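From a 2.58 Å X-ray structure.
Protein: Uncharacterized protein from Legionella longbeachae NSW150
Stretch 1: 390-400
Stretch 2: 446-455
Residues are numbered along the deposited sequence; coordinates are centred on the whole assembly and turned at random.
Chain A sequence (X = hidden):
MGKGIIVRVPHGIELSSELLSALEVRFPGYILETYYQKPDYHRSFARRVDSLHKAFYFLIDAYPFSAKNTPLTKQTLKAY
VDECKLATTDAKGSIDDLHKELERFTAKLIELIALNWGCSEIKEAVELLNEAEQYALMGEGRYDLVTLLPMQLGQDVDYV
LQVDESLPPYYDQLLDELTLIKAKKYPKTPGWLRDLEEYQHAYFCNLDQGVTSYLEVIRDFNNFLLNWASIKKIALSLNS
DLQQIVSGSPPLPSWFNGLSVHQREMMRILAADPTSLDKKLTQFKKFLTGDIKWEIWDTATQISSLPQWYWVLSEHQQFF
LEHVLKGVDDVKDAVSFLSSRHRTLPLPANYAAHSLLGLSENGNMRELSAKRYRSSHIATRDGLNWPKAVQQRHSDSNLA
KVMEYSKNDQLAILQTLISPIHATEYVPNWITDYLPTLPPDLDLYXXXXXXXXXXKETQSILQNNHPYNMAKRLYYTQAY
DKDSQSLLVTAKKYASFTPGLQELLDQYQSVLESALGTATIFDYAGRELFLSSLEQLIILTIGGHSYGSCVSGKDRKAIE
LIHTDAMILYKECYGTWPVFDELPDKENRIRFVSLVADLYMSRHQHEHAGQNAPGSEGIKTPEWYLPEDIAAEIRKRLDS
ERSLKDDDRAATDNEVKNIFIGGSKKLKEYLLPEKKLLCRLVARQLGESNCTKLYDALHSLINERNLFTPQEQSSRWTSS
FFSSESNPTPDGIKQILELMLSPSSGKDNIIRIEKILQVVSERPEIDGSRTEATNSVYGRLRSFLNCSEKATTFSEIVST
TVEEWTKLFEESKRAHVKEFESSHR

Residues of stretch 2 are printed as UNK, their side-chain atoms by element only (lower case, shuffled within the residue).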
ATOM      1  N   VAL A 390      19.417   4.155  -4.448  1.00 50.50           N
ATOM      2  CA  VAL A 390      18.222   4.419  -3.652  1.00 48.18           C
ATOM      3  C   VAL A 390      17.869   3.153  -2.868  1.00 48.98           C
ATOM      4  O   VAL A 390      17.371   3.198  -1.745  1.00 44.37           O
ATOM      5  CB  VAL A 390      17.011   4.808  -4.526  1.00 46.06           C
ATOM      6  CG1 VAL A 390      15.757   4.912  -3.680  1.00 48.25           C
ATOM      7  CG2 VAL A 390      17.224   6.106  -5.227  1.00 43.40           C
ATOM      8  N   GLN A 391      18.144   2.012  -3.476  1.00 50.47           N
ATOM      9  CA  GLN A 391      17.736   0.755  -2.918  1.00 50.49           C
ATOM     10  C   GLN A 391      18.503   0.541  -1.646  1.00 51.90           C
ATOM     11  O   GLN A 391      17.971   0.021  -0.660  1.00 54.42           O
ATOM     12  CB  GLN A 391      18.000  -0.352  -3.929  1.00 51.40           C
ATOM     13  CG  GLN A 391      16.774  -1.179  -4.176  1.00 50.83           C
ATOM     14  CD  GLN A 391      16.823  -1.988  -5.433  1.00 51.29           C
ATOM     15  OE1 GLN A 391      16.992  -1.437  -6.509  1.00 49.26           O
ATOM     16  NE2 GLN A 391      16.630  -3.305  -5.312  1.00 51.38           N
ATOM     17  N   GLN A 392      19.757   0.993  -1.670  1.00 52.31           N
ATOM     18  CA  GLN A 392      20.660   0.912  -0.522  1.00 48.71           C
ATOM     19  C   GLN A 392      20.432   2.010   0.524  1.00 45.38           C
ATOM     20  O   GLN A 392      20.761   1.840   1.686  1.00 44.52           O
ATOM     21  CB  GLN A 392      22.115   0.970  -0.999  1.00 49.10           C
ATOM     22  CG  GLN A 392      22.529  -0.232  -1.839  1.00 55.73           C
ATOM     23  CD  GLN A 392      23.992  -0.177  -2.330  1.00 61.71           C
ATOM     24  OE1 GLN A 392      24.375  -0.919  -3.231  1.00 64.09           O
ATOM     25  NE2 GLN A 392      24.807   0.696  -1.734  1.00 61.84           N
ATOM     26  N   ARG A 393      19.953   3.169   0.118  1.00 41.66           N
ATOM     27  CA  ARG A 393      19.666   4.197   1.101  1.00 42.87           C
ATOM     28  C   ARG A 393      18.541   3.654   1.979  1.00 45.98           C
ATOM     29  O   ARG A 393      18.592   3.831   3.179  1.00 48.57           O
ATOM     30  CB  ARG A 393      19.282   5.521   0.434  1.00 42.27           C
ATOM     31  CG  ARG A 393      18.572   6.531   1.310  1.00 42.36           C
ATOM     32  CD  ARG A 393      19.454   7.031   2.405  1.00 42.66           C
ATOM     33  NE  ARG A 393      18.652   7.809   3.342  1.00 42.64           N
ATOM     34  CZ  ARG A 393      18.278   9.059   3.151  1.00 44.71           C
ATOM     35  NH1 ARG A 393      18.652   9.710   2.058  1.00 49.53           N
ATOM     36  NH2 ARG A 393      17.564   9.682   4.077  1.00 45.60           N
ATOM     37  N   HIS A 394      17.544   2.987   1.376  1.00 46.90           N
ATOM     38  CA  HIS A 394      16.487   2.288   2.124  1.00 46.15           C
ATOM     39  C   HIS A 394      17.009   1.200   3.088  1.00 46.09           C
ATOM     40  O   HIS A 394      16.697   1.217   4.292  1.00 44.59           O
ATOM     41  CB  HIS A 394      15.459   1.684   1.160  1.00 44.31           C
ATOM     42  CG  HIS A 394      14.540   2.689   0.563  1.00 43.99           C
ATOM     43  ND1 HIS A 394      13.222   2.796   0.940  1.00 45.50           N
ATOM     44  CD2 HIS A 394      14.745   3.654  -0.362  1.00 44.42           C
ATOM     45  CE1 HIS A 394      12.649   3.770   0.253  1.00 47.31           C
ATOM     46  NE2 HIS A 394      13.552   4.314  -0.538  1.00 44.87           N
ATOM     47  N   SER A 395      17.780   0.250   2.570  1.00 44.54           N
ATOM     48  CA  SER A 395      18.253  -0.814   3.426  1.00 45.50           C
ATOM     49  C   SER A 395      19.203  -0.296   4.495  1.00 47.56           C
ATOM     50  O   SER A 395      19.071  -0.629   5.673  1.00 48.08           O
ATOM     51  CB  SER A 395      18.849  -1.954   2.606  1.00 48.69           C
ATOM     52  OG  SER A 395      20.007  -1.546   1.918  1.00 54.44           O
ATOM     53  N   ASP A 396      20.121   0.584   4.129  1.00 49.19           N
ATOM     54  CA  ASP A 396      21.073   1.116   5.132  1.00 50.32           C
ATOM     55  C   ASP A 396      20.336   1.884   6.212  1.00 48.20           C
ATOM     56  O   ASP A 396      20.509   1.645   7.411  1.00 49.86           O
ATOM     57  CB  ASP A 396      22.107   2.106   4.527  1.00 54.01           C
ATOM     58  CG  ASP A 396      23.151   1.458   3.587  1.00 53.84           C
ATOM     59  OD1 ASP A 396      23.519   0.265   3.728  1.00 54.79           O
ATOM     60  OD2 ASP A 396      23.620   2.210   2.699  1.00 55.50           O
ATOM     61  N   SER A 397      19.557   2.858   5.769  1.00 44.98           N
ATOM     62  CA  SER A 397      18.895   3.754   6.673  1.00 44.50           C
ATOM     63  C   SER A 397      17.977   2.978   7.566  1.00 44.63           C
ATOM     64  O   SER A 397      17.883   3.288   8.752  1.00 50.46           O
ATOM     65  CB  SER A 397      18.130   4.874   5.936  1.00 45.71           C
ATOM     66  OG  SER A 397      18.978   5.968   5.516  1.00 46.16           O
ATOM     67  N   ASN A 398      17.323   1.957   7.018  1.00 45.16           N
ATOM     68  CA  ASN A 398      16.381   1.120   7.809  1.00 44.89           C
ATOM     69  C   ASN A 398      17.110   0.178   8.773  1.00 43.33           C
ATOM     70  O   ASN A 398      16.736   0.023   9.943  1.00 41.46           O
ATOM     71  CB  ASN A 398      15.427   0.313   6.898  1.00 45.03           C
ATOM     72  CG  ASN A 398      14.327   1.162   6.298  1.00 44.95           C
ATOM     73  OD1 ASN A 398      14.010   2.245   6.796  1.00 48.54           O
ATOM     74  ND2 ASN A 398      13.755   0.689   5.211  1.00 44.01           N
ATOM     75  N   LEU A 399      18.178  -0.431   8.295  1.00 43.48           N
ATOM     76  CA  LEU A 399      18.995  -1.227   9.195  1.00 44.06           C
ATOM     77  C   LEU A 399      19.491  -0.389  10.396  1.00 43.65           C
ATOM     78  O   LEU A 399      19.380  -0.836  11.517  1.00 43.79           O
ATOM     79  CB  LEU A 399      20.165  -1.834   8.445  1.00 43.72           C
ATOM     80  CG  LEU A 399      21.140  -2.640   9.275  1.00 42.76           C
ATOM     81  CD1 LEU A 399      20.393  -3.776  10.008  1.00 41.50           C
ATOM     82  CD2 LEU A 399      22.232  -3.170   8.329  1.00 42.30           C
ATOM     83  N   ALA A 400      20.022   0.815  10.155  1.00 43.34           N
ATOM     84  CA  ALA A 400      20.479   1.696  11.244  1.00 42.44           C
ATOM     85  C   ALA A 400      19.344   2.025  12.187  1.00 43.46           C
ATOM     86  O   ALA A 400      19.537   2.098  13.387  1.00 44.89           O
ATOM     87  CB  ALA A 400      21.081   2.994  10.701  1.00 40.21           C
ATOM     88  N   UNK A 446      18.953 -10.847  -0.383  1.00 48.47           N
ATOM     89  CA  UNK A 446      20.299 -10.361  -0.751  1.00 49.54           C
ATOM     90  C   UNK A 446      20.502  -8.914  -0.327  1.00 48.45           C
ATOM     91  O   UNK A 446      21.592  -8.554   0.122  1.00 49.91           O
ATOM     92  c   UNK A 446      20.597 -10.469  -2.223  1.00 51.98           C
ATOM     93  c   UNK A 446      20.487 -11.851  -2.816  1.00 59.35           C
ATOM     94  c   UNK A 446      20.275 -13.088  -4.995  1.00 73.70           C
ATOM     95  n   UNK A 446      19.723 -12.998  -6.375  1.00 77.89           N
ATOM     96  c   UNK A 446      20.365 -11.723  -4.334  1.00 65.82           C
ATOM     97  N   UNK A 447      19.465  -8.090  -0.452  1.00 47.34           N
ATOM     98  CA  UNK A 447      19.571  -6.683  -0.086  1.00 48.05           C
ATOM     99  C   UNK A 447      19.898  -6.513   1.376  1.00 48.31           C
ATOM    100  O   UNK A 447      20.665  -5.614   1.727  1.00 53.34           O
ATOM    101  c   UNK A 447      18.303  -5.914  -0.423  1.00 48.33           C
ATOM    102  c   UNK A 447      16.804  -5.409  -2.364  1.00 56.76           C
ATOM    103  c   UNK A 447      18.237  -5.684  -1.930  1.00 53.99           C
ATOM    104  c   UNK A 447      19.189  -4.580  -2.409  1.00 51.54           C
ATOM    105  N   UNK A 448      19.377  -7.402   2.219  1.00 47.18           N
ATOM    106  CA  UNK A 448      19.651  -7.327   3.664  1.00 48.10           C
ATOM    107  C   UNK A 448      21.058  -7.811   4.066  1.00 47.36           C
ATOM    108  O   UNK A 448      21.676  -7.251   4.983  1.00 45.75           O
ATOM    109  c   UNK A 448      18.578  -8.071   4.444  1.00 47.52           C
ATOM    110  N   UNK A 449      21.546  -8.834   3.367  1.00 46.98           N
ATOM    111  CA  UNK A 449      22.905  -9.333   3.535  1.00 49.54           C
ATOM    112  C   UNK A 449      23.895  -8.271   3.228  1.00 49.91           C
ATOM    113  O   UNK A 449      24.834  -8.040   4.006  1.00 51.41           O
ATOM    114  n   UNK A 449      22.455 -13.515   4.710  1.00 68.38           N
ATOM    115  c   UNK A 449      22.941 -14.316   5.645  1.00 70.33           C
ATOM    116  c   UNK A 449      23.264 -12.590   3.934  1.00 64.41           C
ATOM    117  n   UNK A 449      22.119 -15.111   6.314  1.00 66.76           N
ATOM    118  n   UNK A 449      24.232 -14.292   5.943  1.00 69.57           N
ATOM    119  c   UNK A 449      22.428 -11.765   2.968  1.00 59.62           C
ATOM    120  c   UNK A 449      23.156 -10.490   2.584  1.00 56.07           C
ATOM    121  N   UNK A 450      23.702  -7.628   2.079  1.00 51.88           N
ATOM    122  CA  UNK A 450      24.583  -6.544   1.653  1.00 56.31           C
ATOM    123  C   UNK A 450      24.615  -5.438   2.697  1.00 56.81           C
ATOM    124  O   UNK A 450      25.685  -4.970   3.053  1.00 57.95           O
ATOM    125  c   UNK A 450      24.123  -5.945   0.330  1.00 60.01           C
ATOM    126  o   UNK A 450      24.181  -6.892  -0.725  1.00 61.27           O
ATOM    127  N   UNK A 451      23.445  -5.041   3.190  1.00 52.29           N
ATOM    128  CA  UNK A 451      23.351  -3.963   4.158  1.00 53.27           C
ATOM    129  C   UNK A 451      24.096  -4.241   5.445  1.00 54.46           C
ATOM    130  O   UNK A 451      24.764  -3.355   5.972  1.00 53.51           O
ATOM    131  c   UNK A 451      21.898  -3.672   4.467  1.00 56.14           C
ATOM    132  N   UNK A 452      23.963  -5.466   5.948  1.00 55.80           N
ATOM    133  CA  UNK A 452      24.660  -5.900   7.156  1.00 56.82           C
ATOM    134  C   UNK A 452      26.155  -5.926   6.898  1.00 58.85           C
ATOM    135  O   UNK A 452      26.899  -5.519   7.758  1.00 64.17           O
ATOM    136  c   UNK A 452      24.177  -7.290   7.649  1.00 56.52           C
ATOM    137  c   UNK A 452      22.727  -7.215   8.095  1.00 56.13           C
ATOM    138  c   UNK A 452      25.034  -7.842   8.791  1.00 52.44           C
ATOM    139  N   UNK A 453      26.579  -6.408   5.729  1.00 62.32           N
ATOM    140  CA  UNK A 453      27.996  -6.313   5.307  1.00 68.66           C
ATOM    141  C   UNK A 453      28.541  -4.892   5.381  1.00 61.69           C
ATOM    142  O   UNK A 453      29.624  -4.692   5.873  1.00 66.07           O
ATOM    143  o   UNK A 453      31.049  -7.336   4.012  1.00 92.64           O
ATOM    144  o   UNK A 453      30.671  -9.222   5.089  1.00 95.78           O
ATOM    145  c   UNK A 453      28.882  -8.233   3.757  1.00 85.42           C
ATOM    146  c   UNK A 453      30.302  -8.277   4.325  1.00 95.78           C
ATOM    147  c   UNK A 453      28.234  -6.848   3.867  1.00 77.51           C
ATOM    148  N   UNK A 454      27.798  -3.907   4.893  1.00 59.31           N
ATOM    149  CA  UNK A 454      28.304  -2.527   4.836  1.00 58.47           C
ATOM    150  C   UNK A 454      28.431  -1.916   6.215  1.00 56.67           C
ATOM    151  O   UNK A 454      29.227  -1.000   6.426  1.00 54.85           O
ATOM    152  c   UNK A 454      24.363  -1.931   0.960  1.00 60.34           C
ATOM    153  c   UNK A 454      26.551  -1.044   1.702  1.00 54.34           C
ATOM    154  n   UNK A 454      23.696  -1.229   1.867  1.00 55.85           N
ATOM    155  c   UNK A 454      27.432  -1.983   2.491  1.00 56.07           C
ATOM    156  c   UNK A 454      27.408  -1.648   3.975  1.00 58.62           C
ATOM    157  n   UNK A 454      23.685  -2.709   0.130  1.00 61.77           N
ATOM    158  n   UNK A 454      25.691  -1.841   0.848  1.00 60.20           N
ATOM    159  N   UNK A 455      27.683  -2.493   7.152  1.00 54.33           N
ATOM    160  CA  UNK A 455      27.631  -2.045   8.518  1.00 51.88           C
ATOM    161  C   UNK A 455      28.613  -2.860   9.387  1.00 55.40           C
ATOM    162  O   UNK A 455      28.752  -2.611  10.595  1.00 57.65           O
ATOM    163  c   UNK A 455      24.260   0.431  12.112  1.00 54.54           C
ATOM    164  c   UNK A 455      25.926  -2.040  10.497  1.00 53.59           C
ATOM    165  c   UNK A 455      26.162  -2.106   9.000  1.00 51.65           C
ATOM    166  n   UNK A 455      24.343  -0.281  10.990  1.00 55.63           N
ATOM    167  n   UNK A 455      24.308  -0.143  13.297  1.00 50.64           N
ATOM    168  c   UNK A 455      24.499  -1.726  10.885  1.00 51.01           C
ATOM    169  n   UNK A 455      24.106   1.746  12.026  1.00 55.75           N
TER

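Stretch 1 is helical throughout, and stretch 2 is helical from 446 to 454.

Position 446 has five side-chain atoms, four carbons in a row ending in a nitrogen. The chain is extended after its first torsion and reaches nothing on stretch 1. This is Lys446, exposed to solvent.

Position 447 has four carbons, forked at the second. Its CB points toward stretch 1, and a terminal carbon lies near the side chain of Gln391. A four-carbon chain with the fork one atom beyond CB is leucine, so this is Leu447. It is among the more heavily covered residues of stretch 2.

Position 448 has a single carbon. It points sideways and makes no contact with stretch 1. This is Ala448, buried against other parts of the protein.

Position 449 has three carbons, a nitrogen, then a carbon carrying two more nitrogens. It is out of reach of stretch 1. The group at its end is a guanidinium, so the residue is Arg449. Its NH2 is hydrogen-bonded elsewhere in the structure.

Position 450 has one carbon, then one oxygen. Its CB points toward stretch 1, but the side chain does not touch it. The residue is Ser450. OG instead donates to the backbone O of Lys446, 3.2 Å away, one helical turn back.

Position 451 has one carbon, pointing toward stretch 1. The carbon lies against Ser395 and Leu399. It is Ala451. CB is 3.8 Å from OG of Ser395 and 3.9 Å from CD2 of Leu399. The small side chain sits where the backbones come close: its CA is 5.7 Å from CA of Asp396.

Position 452 has three carbons, the first carrying the other two. Its CB points away, yet one branch reaches Leu399. Branching at CB with no oxygen gives Val452. CG2 is 4.1 Å from CD2 of Leu399.

Position 453 has three carbons, the third carrying two oxygens. Its end leads away from stretch 1 and makes no contact there. This carboxylate is Glu453, and the residue is exposed.

Position 454 again has three carbons, a nitrogen, and a carbon with two nitrogens. It points toward stretch 1, and one terminal nitrogen meets a carboxylate oxygen of Asp396. It is Arg454. NH1 donates to OD1 of Asp396 at 2.4 Å, a very short hydrogen bond within a salt bridge. Asp396 lies at the guanidinium edge, while CG of Gln392 covers one face, 3.4 Å from NH2.

Position 455 has the same seven atoms. The chain runs along Leu399, and its end lies by Ala400. It is Arg455. Its CD is 3.7 Å from CD2 of Leu399. CB of Ala400 is 3.5 Å from its NH2, and CA of Ala400 lies over one face of the guanidinium.

The helix axes cross at -64° and approach to 9.2 Å. Leu399 packs against Ala451, Val452 and the aliphatic part of Arg455. The Asp396–Arg454 salt bridge adds a charged link beside this apolar packing. Together the two stretches bury 532 Å², both sides summed.

Stretch 2, residues 446-455: KLARSAVERR
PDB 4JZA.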